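Local coordinates for DyP (Bjerkandera adusta, PDB 3VXJ), which probably acts as a heme b peroxidase of the dye-decolorizing family, oxidising substrates such as dyes and phenols at the expense of hydrogen peroxide, at residues 94-108 / 418-430. Residues are numbered along the deposited sequence; the frame is centred on the assembly and turned at random.
Sequences QFADAANLGDDLSQW and LFVIPKGGEYFFL. With HEM (protoporphyrin IX containing Fe), chain B.
The W108 indole lies flat over the two glycines of strand 420-430, an outermost strand of the C-terminal antiparallel sheet in the two-domain ferredoxin-like fold of DyP-type peroxidases; 94-108 belongs to the N-terminal domain. G424 CA makes a CH-pi contact with the centroid of the six-membered ring at 3.6 Å, and G425 N meets the same face near CH2. F95 CD1 covers the opposite face toward the rim. W108 NE1 donates a hydrogen bond to D103 OD2 (2.7 Å), nearly in the indole plane, while D103 OD1 makes a salt bridge with R221 of strand 216-225. Exchanging W108 for an alanine would probably open a gap between F95 and the glycines and deprive D103 OD2 of its indole donor. Beyond the glycines, Q94 lies across the Y427 ring, with CB over its centre. The extended Q94 chain, with CG anti to the backbone N (chi1 -165°), carries the amide to G425, where F220 O and R221 hold it. Y427 OH donates to the anti lone pair of D97 OD2 at 2.7 Å, and R368 forms a salt bridge with that oxygen. E426 OE2 accepts from both Q94 N (2.8 Å) and Y427 N. At the other end, K423 bends at chi2 and chi3, bringing NZ to a lone pair of Q107 O, 2.9 Å away and in the carbonyl plane.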
loop_
_atom_site.group_PDB
_atom_site.type_symbol
_atom_site.label_atom_id
_atom_site.label_comp_id
_atom_site.label_asym_id
_atom_site.label_seq_id
_atom_site.Cartn_x
_atom_site.Cartn_y
_atom_site.Cartn_z
ATOM N N GLN A 94 -6.428 -4.853 -13.627
ATOM C CA GLN A 94 -6.492 -5.621 -12.393
ATOM C C GLN A 94 -7.714 -6.527 -12.273
ATOM O O GLN A 94 -7.605 -7.595 -11.692
ATOM C CB GLN A 94 -6.357 -4.707 -11.178
ATOM C CG GLN A 94 -6.054 -5.494 -9.888
ATOM C CD GLN A 94 -6.104 -4.621 -8.659
ATOM O OE1 GLN A 94 -7.050 -4.692 -7.872
ATOM N NE2 GLN A 94 -5.106 -3.758 -8.500
ATOM N N PHE A 95 -8.866 -6.125 -12.817
ATOM C CA PHE A 95 -10.057 -6.977 -12.731
ATOM C C PHE A 95 -9.764 -8.358 -13.331
ATOM O O PHE A 95 -10.125 -9.379 -12.744
ATOM C CB PHE A 95 -11.250 -6.298 -13.421
ATOM C CG PHE A 95 -12.589 -6.971 -13.188
ATOM C CD1 PHE A 95 -12.997 -7.387 -11.916
ATOM C CD2 PHE A 95 -13.465 -7.156 -14.256
ATOM C CE1 PHE A 95 -14.255 -7.986 -11.723
ATOM C CE2 PHE A 95 -14.718 -7.749 -14.070
ATOM C CZ PHE A 95 -15.101 -8.166 -12.807
ATOM N N ALA A 96 -9.059 -8.385 -14.463
ATOM C CA ALA A 96 -8.685 -9.641 -15.119
ATOM C C ALA A 96 -7.698 -10.464 -14.295
ATOM O O ALA A 96 -7.561 -11.671 -14.525
ATOM C CB ALA A 96 -8.092 -9.352 -16.484
ATOM N N ASP A 97 -7.024 -9.816 -13.347
ATOM C CA ASP A 97 -6.023 -10.462 -12.505
ATOM C C ASP A 97 -6.573 -10.789 -11.118
ATOM O O ASP A 97 -5.895 -11.452 -10.324
ATOM C CB ASP A 97 -4.799 -9.542 -12.372
ATOM C CG ASP A 97 -3.524 -10.282 -11.952
ATOM O OD1 ASP A 97 -3.337 -11.457 -12.349
ATOM O OD2 ASP A 97 -2.692 -9.672 -11.248
ATOM N N ALA A 98 -7.797 -10.345 -10.825
ATOM C CA ALA A 98 -8.307 -10.348 -9.453
ATOM C C ALA A 98 -8.457 -11.757 -8.887
ATOM O O ALA A 98 -8.116 -12.007 -7.721
ATOM C CB ALA A 98 -9.603 -9.570 -9.370
ATOM N N ALA A 99 -8.933 -12.690 -9.706
ATOM C CA ALA A 99 -9.055 -14.067 -9.254
ATOM C C ALA A 99 -7.688 -14.655 -8.888
ATOM O O ALA A 99 -7.581 -15.414 -7.922
ATOM C CB ALA A 99 -9.767 -14.917 -10.299
ATOM N N ASN A 100 -6.644 -14.295 -9.634
ATOM C CA ASN A 100 -5.290 -14.743 -9.309
ATOM C C ASN A 100 -4.826 -14.255 -7.956
ATOM O O ASN A 100 -4.074 -14.944 -7.271
ATOM C CB ASN A 100 -4.279 -14.318 -10.366
ATOM C CG ASN A 100 -4.552 -14.930 -11.714
ATOM O OD1 ASN A 100 -4.913 -16.109 -11.820
ATOM N ND2 ASN A 100 -4.375 -14.144 -12.759
ATOM N N LEU A 101 -5.270 -13.055 -7.584
ATOM C CA LEU A 101 -4.941 -12.476 -6.283
ATOM C C LEU A 101 -5.700 -13.141 -5.142
ATOM O O LEU A 101 -5.345 -12.953 -3.976
ATOM C CB LEU A 101 -5.202 -10.965 -6.269
ATOM C CG LEU A 101 -4.502 -10.115 -7.340
ATOM C CD1 LEU A 101 -5.063 -8.693 -7.366
ATOM C CD2 LEU A 101 -2.985 -10.101 -7.110
ATOM N N GLY A 102 -6.738 -13.914 -5.475
ATOM C CA GLY A 102 -7.562 -14.586 -4.467
ATOM C C GLY A 102 -8.866 -13.873 -4.155
ATOM O O GLY A 102 -9.602 -14.279 -3.253
ATOM N N ASP A 103 -9.149 -12.807 -4.903
ATOM C CA ASP A 103 -10.340 -11.989 -4.664
ATOM C C ASP A 103 -11.634 -12.752 -4.898
ATOM O O ASP A 103 -11.746 -13.563 -5.832
ATOM C CB ASP A 103 -10.382 -10.791 -5.618
ATOM C CG ASP A 103 -9.343 -9.729 -5.322
ATOM O OD1 ASP A 103 -8.353 -9.974 -4.594
ATOM O OD2 ASP A 103 -9.517 -8.623 -5.870
ATOM N N ASP A 104 -12.611 -12.457 -4.042
ATOM C CA ASP A 104 -14.000 -12.792 -4.275
ATOM C C ASP A 104 -14.531 -11.726 -5.222
ATOM O O ASP A 104 -14.762 -10.586 -4.822
ATOM C CB ASP A 104 -14.754 -12.757 -2.942
ATOM C CG ASP A 104 -16.241 -13.051 -3.086
ATOM O OD1 ASP A 104 -16.720 -13.243 -4.224
ATOM O OD2 ASP A 104 -16.928 -13.085 -2.035
ATOM N N LEU A 105 -14.704 -12.096 -6.487
ATOM C CA LEU A 105 -15.096 -11.138 -7.519
ATOM C C LEU A 105 -16.485 -10.543 -7.291
ATOM O O LEU A 105 -16.773 -9.452 -7.770
ATOM C CB LEU A 105 -15.042 -11.793 -8.897
ATOM C CG LEU A 105 -13.671 -12.256 -9.401
ATOM C CD1 LEU A 105 -13.838 -13.052 -10.684
ATOM C CD2 LEU A 105 -12.736 -11.078 -9.611
ATOM N N SER A 106 -17.329 -11.253 -6.545
ATOM C CA SER A 106 -18.678 -10.768 -6.265
ATOM C C SER A 106 -18.689 -9.518 -5.380
ATOM O O SER A 106 -19.716 -8.839 -5.268
ATOM C CB SER A 106 -19.553 -11.874 -5.661
ATOM O OG SER A 106 -19.203 -12.156 -4.319
ATOM N N GLN A 107 -17.547 -9.224 -4.761
ATOM C CA GLN A 107 -17.406 -8.054 -3.907
ATOM C C GLN A 107 -16.866 -6.838 -4.645
ATOM O O GLN A 107 -16.891 -5.730 -4.115
ATOM C CB GLN A 107 -16.521 -8.387 -2.698
ATOM C CG GLN A 107 -17.129 -9.417 -1.752
ATOM C CD GLN A 107 -18.510 -9.010 -1.276
ATOM O OE1 GLN A 107 -18.707 -7.898 -0.777
ATOM N NE2 GLN A 107 -19.479 -9.903 -1.441
ATOM N N TRP A 108 -16.385 -7.043 -5.867
ATOM C CA TRP A 108 -15.956 -5.927 -6.703
ATOM C C TRP A 108 -17.135 -5.075 -7.138
ATOM O O TRP A 108 -18.234 -5.588 -7.413
ATOM C CB TRP A 108 -15.210 -6.441 -7.932
ATOM C CG TRP A 108 -13.740 -6.673 -7.694
ATOM C CD1 TRP A 108 -13.178 -7.496 -6.754
ATOM C CD2 TRP A 108 -12.651 -6.081 -8.412
ATOM N NE1 TRP A 108 -11.807 -7.448 -6.837
ATOM C CE2 TRP A 108 -11.454 -6.583 -7.841
ATOM C CE3 TRP A 108 -12.567 -5.165 -9.471
ATOM C CZ2 TRP A 108 -10.184 -6.217 -8.310
ATOM C CZ3 TRP A 108 -11.307 -4.789 -9.935
ATOM C CH2 TRP A 108 -10.126 -5.315 -9.350
ATOM N N LEU A 418 -12.041 -13.331 7.060
ATOM C CA LEU A 418 -11.458 -12.237 6.289
ATOM C C LEU A 418 -12.011 -10.899 6.781
ATOM O O LEU A 418 -13.224 -10.679 6.775
ATOM C CB LEU A 418 -11.716 -12.424 4.790
ATOM C CG LEU A 418 -10.986 -11.483 3.815
ATOM C CD1 LEU A 418 -9.461 -11.502 3.946
ATOM C CD2 LEU A 418 -11.397 -11.786 2.369
ATOM N N PHE A 419 -11.118 -10.018 7.227
ATOM C CA PHE A 419 -11.511 -8.703 7.738
ATOM C C PHE A 419 -11.206 -7.573 6.754
ATOM O O PHE A 419 -11.481 -6.398 7.040
ATOM C CB PHE A 419 -10.808 -8.402 9.063
ATOM C CG PHE A 419 -11.001 -9.449 10.117
ATOM C CD1 PHE A 419 -12.270 -9.735 10.608
ATOM C CD2 PHE A 419 -9.910 -10.121 10.640
ATOM C CE1 PHE A 419 -12.450 -10.707 11.600
ATOM C CE2 PHE A 419 -10.078 -11.096 11.634
ATOM C CZ PHE A 419 -11.346 -11.384 12.107
ATOM N N VAL A 420 -10.625 -7.938 5.615
ATOM C CA VAL A 420 -10.214 -6.990 4.588
ATOM C C VAL A 420 -10.828 -7.456 3.276
ATOM O O VAL A 420 -10.510 -8.535 2.785
ATOM C CB VAL A 420 -8.672 -6.918 4.454
ATOM C CG1 VAL A 420 -8.281 -5.989 3.312
ATOM C CG2 VAL A 420 -8.032 -6.447 5.768
ATOM N N ILE A 421 -11.725 -6.649 2.722
ATOM C CA ILE A 421 -12.503 -7.042 1.557
ATOM C C ILE A 421 -12.110 -6.179 0.359
ATOM O O ILE A 421 -12.321 -4.965 0.386
ATOM C CB ILE A 421 -14.015 -6.849 1.812
ATOM C CG1 ILE A 421 -14.452 -7.501 3.136
ATOM C CG2 ILE A 421 -14.838 -7.371 0.635
ATOM C CD1 ILE A 421 -14.338 -9.022 3.184
ATOM N N PRO A 422 -11.521 -6.783 -0.689
ATOM C CA PRO A 422 -11.241 -5.992 -1.893
ATOM C C PRO A 422 -12.533 -5.609 -2.610
ATOM O O PRO A 422 -13.356 -6.477 -2.934
ATOM C CB PRO A 422 -10.391 -6.945 -2.755
ATOM C CG PRO A 422 -9.883 -8.004 -1.791
ATOM C CD PRO A 422 -10.993 -8.160 -0.791
ATOM N N LYS A 423 -12.707 -4.309 -2.838
ATOM C CA LYS A 423 -13.906 -3.769 -3.488
ATOM C C LYS A 423 -13.622 -3.289 -4.906
ATOM O O LYS A 423 -14.527 -2.826 -5.599
ATOM C CB LYS A 423 -14.486 -2.612 -2.672
ATOM C CG LYS A 423 -14.893 -2.968 -1.239
ATOM C CD LYS A 423 -15.958 -4.061 -1.172
ATOM C CE LYS A 423 -17.314 -3.568 -1.690
ATOM N NZ LYS A 423 -18.285 -4.692 -1.763
ATOM N N GLY A 424 -12.376 -3.422 -5.339
ATOM C CA GLY A 424 -11.943 -2.917 -6.631
ATOM C C GLY A 424 -10.491 -2.508 -6.566
ATOM O O GLY A 424 -9.902 -2.386 -5.483
ATOM N N GLY A 425 -9.920 -2.286 -7.738
ATOM C CA GLY A 425 -8.546 -1.841 -7.850
ATOM C C GLY A 425 -8.156 -1.755 -9.304
ATOM O O GLY A 425 -8.904 -2.185 -10.188
ATOM N N GLU A 426 -6.978 -1.198 -9.553
ATOM C CA GLU A 426 -6.471 -1.093 -10.906
ATOM C C GLU A 426 -4.956 -0.991 -10.895
ATOM O O GLU A 426 -4.343 -0.632 -9.878
ATOM C CB GLU A 426 -7.125 0.096 -11.646
ATOM C CG GLU A 426 -6.852 0.171 -13.153
ATOM C CD GLU A 426 -7.172 -1.138 -13.863
ATOM O OE1 GLU A 426 -8.295 -1.265 -14.416
ATOM O OE2 GLU A 426 -6.309 -2.043 -13.852
ATOM N N TYR A 427 -4.360 -1.321 -12.035
ATOM C CA TYR A 427 -2.937 -1.145 -12.268
ATOM C C TYR A 427 -2.742 0.083 -13.147
ATOM O O TYR A 427 -3.303 0.158 -14.251
ATOM C CB TYR A 427 -2.369 -2.390 -12.963
ATOM C CG TYR A 427 -2.431 -3.690 -12.179
ATOM C CD1 TYR A 427 -2.106 -3.732 -10.817
ATOM C CD2 TYR A 427 -2.788 -4.878 -12.810
ATOM C CE1 TYR A 427 -2.150 -4.931 -10.103
ATOM C CE2 TYR A 427 -2.824 -6.082 -12.107
ATOM C CZ TYR A 427 -2.501 -6.094 -10.756
ATOM O OH TYR A 427 -2.544 -7.268 -10.056
ATOM N N PHE A 428 -1.958 1.039 -12.645
ATOM C CA PHE A 428 -1.694 2.307 -13.332
ATOM C C PHE A 428 -0.209 2.467 -13.610
ATOM O O PHE A 428 0.630 1.930 -12.894
ATOM C CB PHE A 428 -2.156 3.519 -12.499
ATOM C CG PHE A 428 -3.621 3.538 -12.222
ATOM C CD1 PHE A 428 -4.524 3.940 -13.207
ATOM C CD2 PHE A 428 -4.113 3.156 -10.978
ATOM C CE1 PHE A 428 -5.894 3.954 -12.957
ATOM C CE2 PHE A 428 -5.480 3.179 -10.717
ATOM C CZ PHE A 428 -6.366 3.583 -11.699
ATOM N N PHE A 429 0.108 3.237 -14.640
ATOM C CA PHE A 429 1.474 3.691 -14.848
ATOM C C PHE A 429 1.542 5.198 -14.644
ATOM O O PHE A 429 0.780 5.949 -15.266
ATOM C CB PHE A 429 1.977 3.317 -16.247
ATOM C CG PHE A 429 3.383 3.766 -16.512
ATOM C CD1 PHE A 429 4.450 3.155 -15.871
ATOM C CD2 PHE A 429 3.636 4.853 -17.352
ATOM C CE1 PHE A 429 5.762 3.574 -16.095
ATOM C CE2 PHE A 429 4.951 5.280 -17.586
ATOM C CZ PHE A 429 6.006 4.651 -16.946
ATOM N N LEU A 430 2.462 5.626 -13.779
ATOM C CA LEU A 430 2.719 7.050 -13.555
ATOM C C LEU A 430 3.982 7.439 -14.299
ATOM O O LEU A 430 5.078 7.067 -13.889
ATOM C CB LEU A 430 2.884 7.360 -12.064
ATOM C CG LEU A 430 1.615 7.486 -11.222
ATOM C CD1 LEU A 430 0.919 6.142 -11.037
ATOM C CD2 LEU A 430 1.956 8.099 -9.885
HETATM C CHA HEM B . 3.326 -3.086 6.388
HETATM C CHB HEM B . -1.395 -2.653 7.329
HETATM C CHC HEM B . -2.475 -4.438 2.965
HETATM C CHD HEM B . 2.241 -4.849 1.985
HETATM C C1A HEM B . 2.145 -2.846 7.034
HETATM C C2A HEM B . 2.015 -2.379 8.396
HETATM C C3A HEM B . 0.700 -2.271 8.656
HETATM C C4A HEM B . -0.025 -2.635 7.460
HETATM C CMA HEM B . 0.039 -1.809 9.969
HETATM C CAA HEM B . 3.197 -2.139 9.361
HETATM C CBA HEM B . 3.805 -0.735 9.312
HETATM C CGA HEM B . 4.625 -0.463 8.073
HETATM O O1A HEM B . 5.731 -1.022 7.910
HETATM O O2A HEM B . 4.168 0.367 7.239
HETATM C C1B HEM B . -2.106 -3.084 6.226
HETATM C C2B HEM B . -3.548 -3.105 6.104
HETATM C C3B HEM B . -3.849 -3.597 4.888
HETATM C C4B HEM B . -2.599 -3.883 4.215
HETATM C CMB HEM B . -4.515 -2.651 7.219
HETATM C CAB HEM B . -5.239 -3.809 4.252
HETATM C CBB HEM B . -6.311 -3.115 4.641
HETATM C C1C HEM B . -1.292 -4.747 2.343
HETATM C C2C HEM B . -1.157 -5.389 1.050
HETATM C C3C HEM B . 0.152 -5.518 0.783
HETATM C C4C HEM B . 0.875 -4.951 1.902
HETATM C CMC HEM B . -2.346 -5.816 0.168
HETATM C CAC HEM B . 0.840 -6.125 -0.468
HETATM C CBC HEM B . 0.340 -7.198 -1.097
HETATM C C1D HEM B . 2.948 -4.351 3.049
HETATM C C2D HEM B . 4.378 -4.168 3.042
HETATM C C3D HEM B . 4.713 -3.638 4.401
HETATM C C4D HEM B . 3.458 -3.539 5.103
HETATM C CMD HEM B . 5.396 -4.456 1.926
HETATM C CAD HEM B . 6.133 -3.310 4.884
HETATM C CBD HEM B . 6.779 -4.620 5.326
HETATM C CGD HEM B . 8.199 -4.414 5.777
HETATM O O1D HEM B . 8.529 -4.875 6.903
HETATM O O2D HEM B . 8.999 -3.804 5.031
HETATM N NA HEM B . 0.889 -3.012 6.509
HETATM N NB HEM B . -1.548 -3.600 5.063
HETATM N NC HEM B . -0.029 -4.531 2.845
HETATM N ND HEM B . 2.424 -3.940 4.273
HETATM FE FE HEM B . 0.425 -3.837 4.697
HETATM O O HOH W 1 -9.296 -3.763 -14.588
HETATM O O HOH W 2 -13.265 -9.274 -2.942
HETATM O O HOH W 3 0.475 -1.960 4.030
#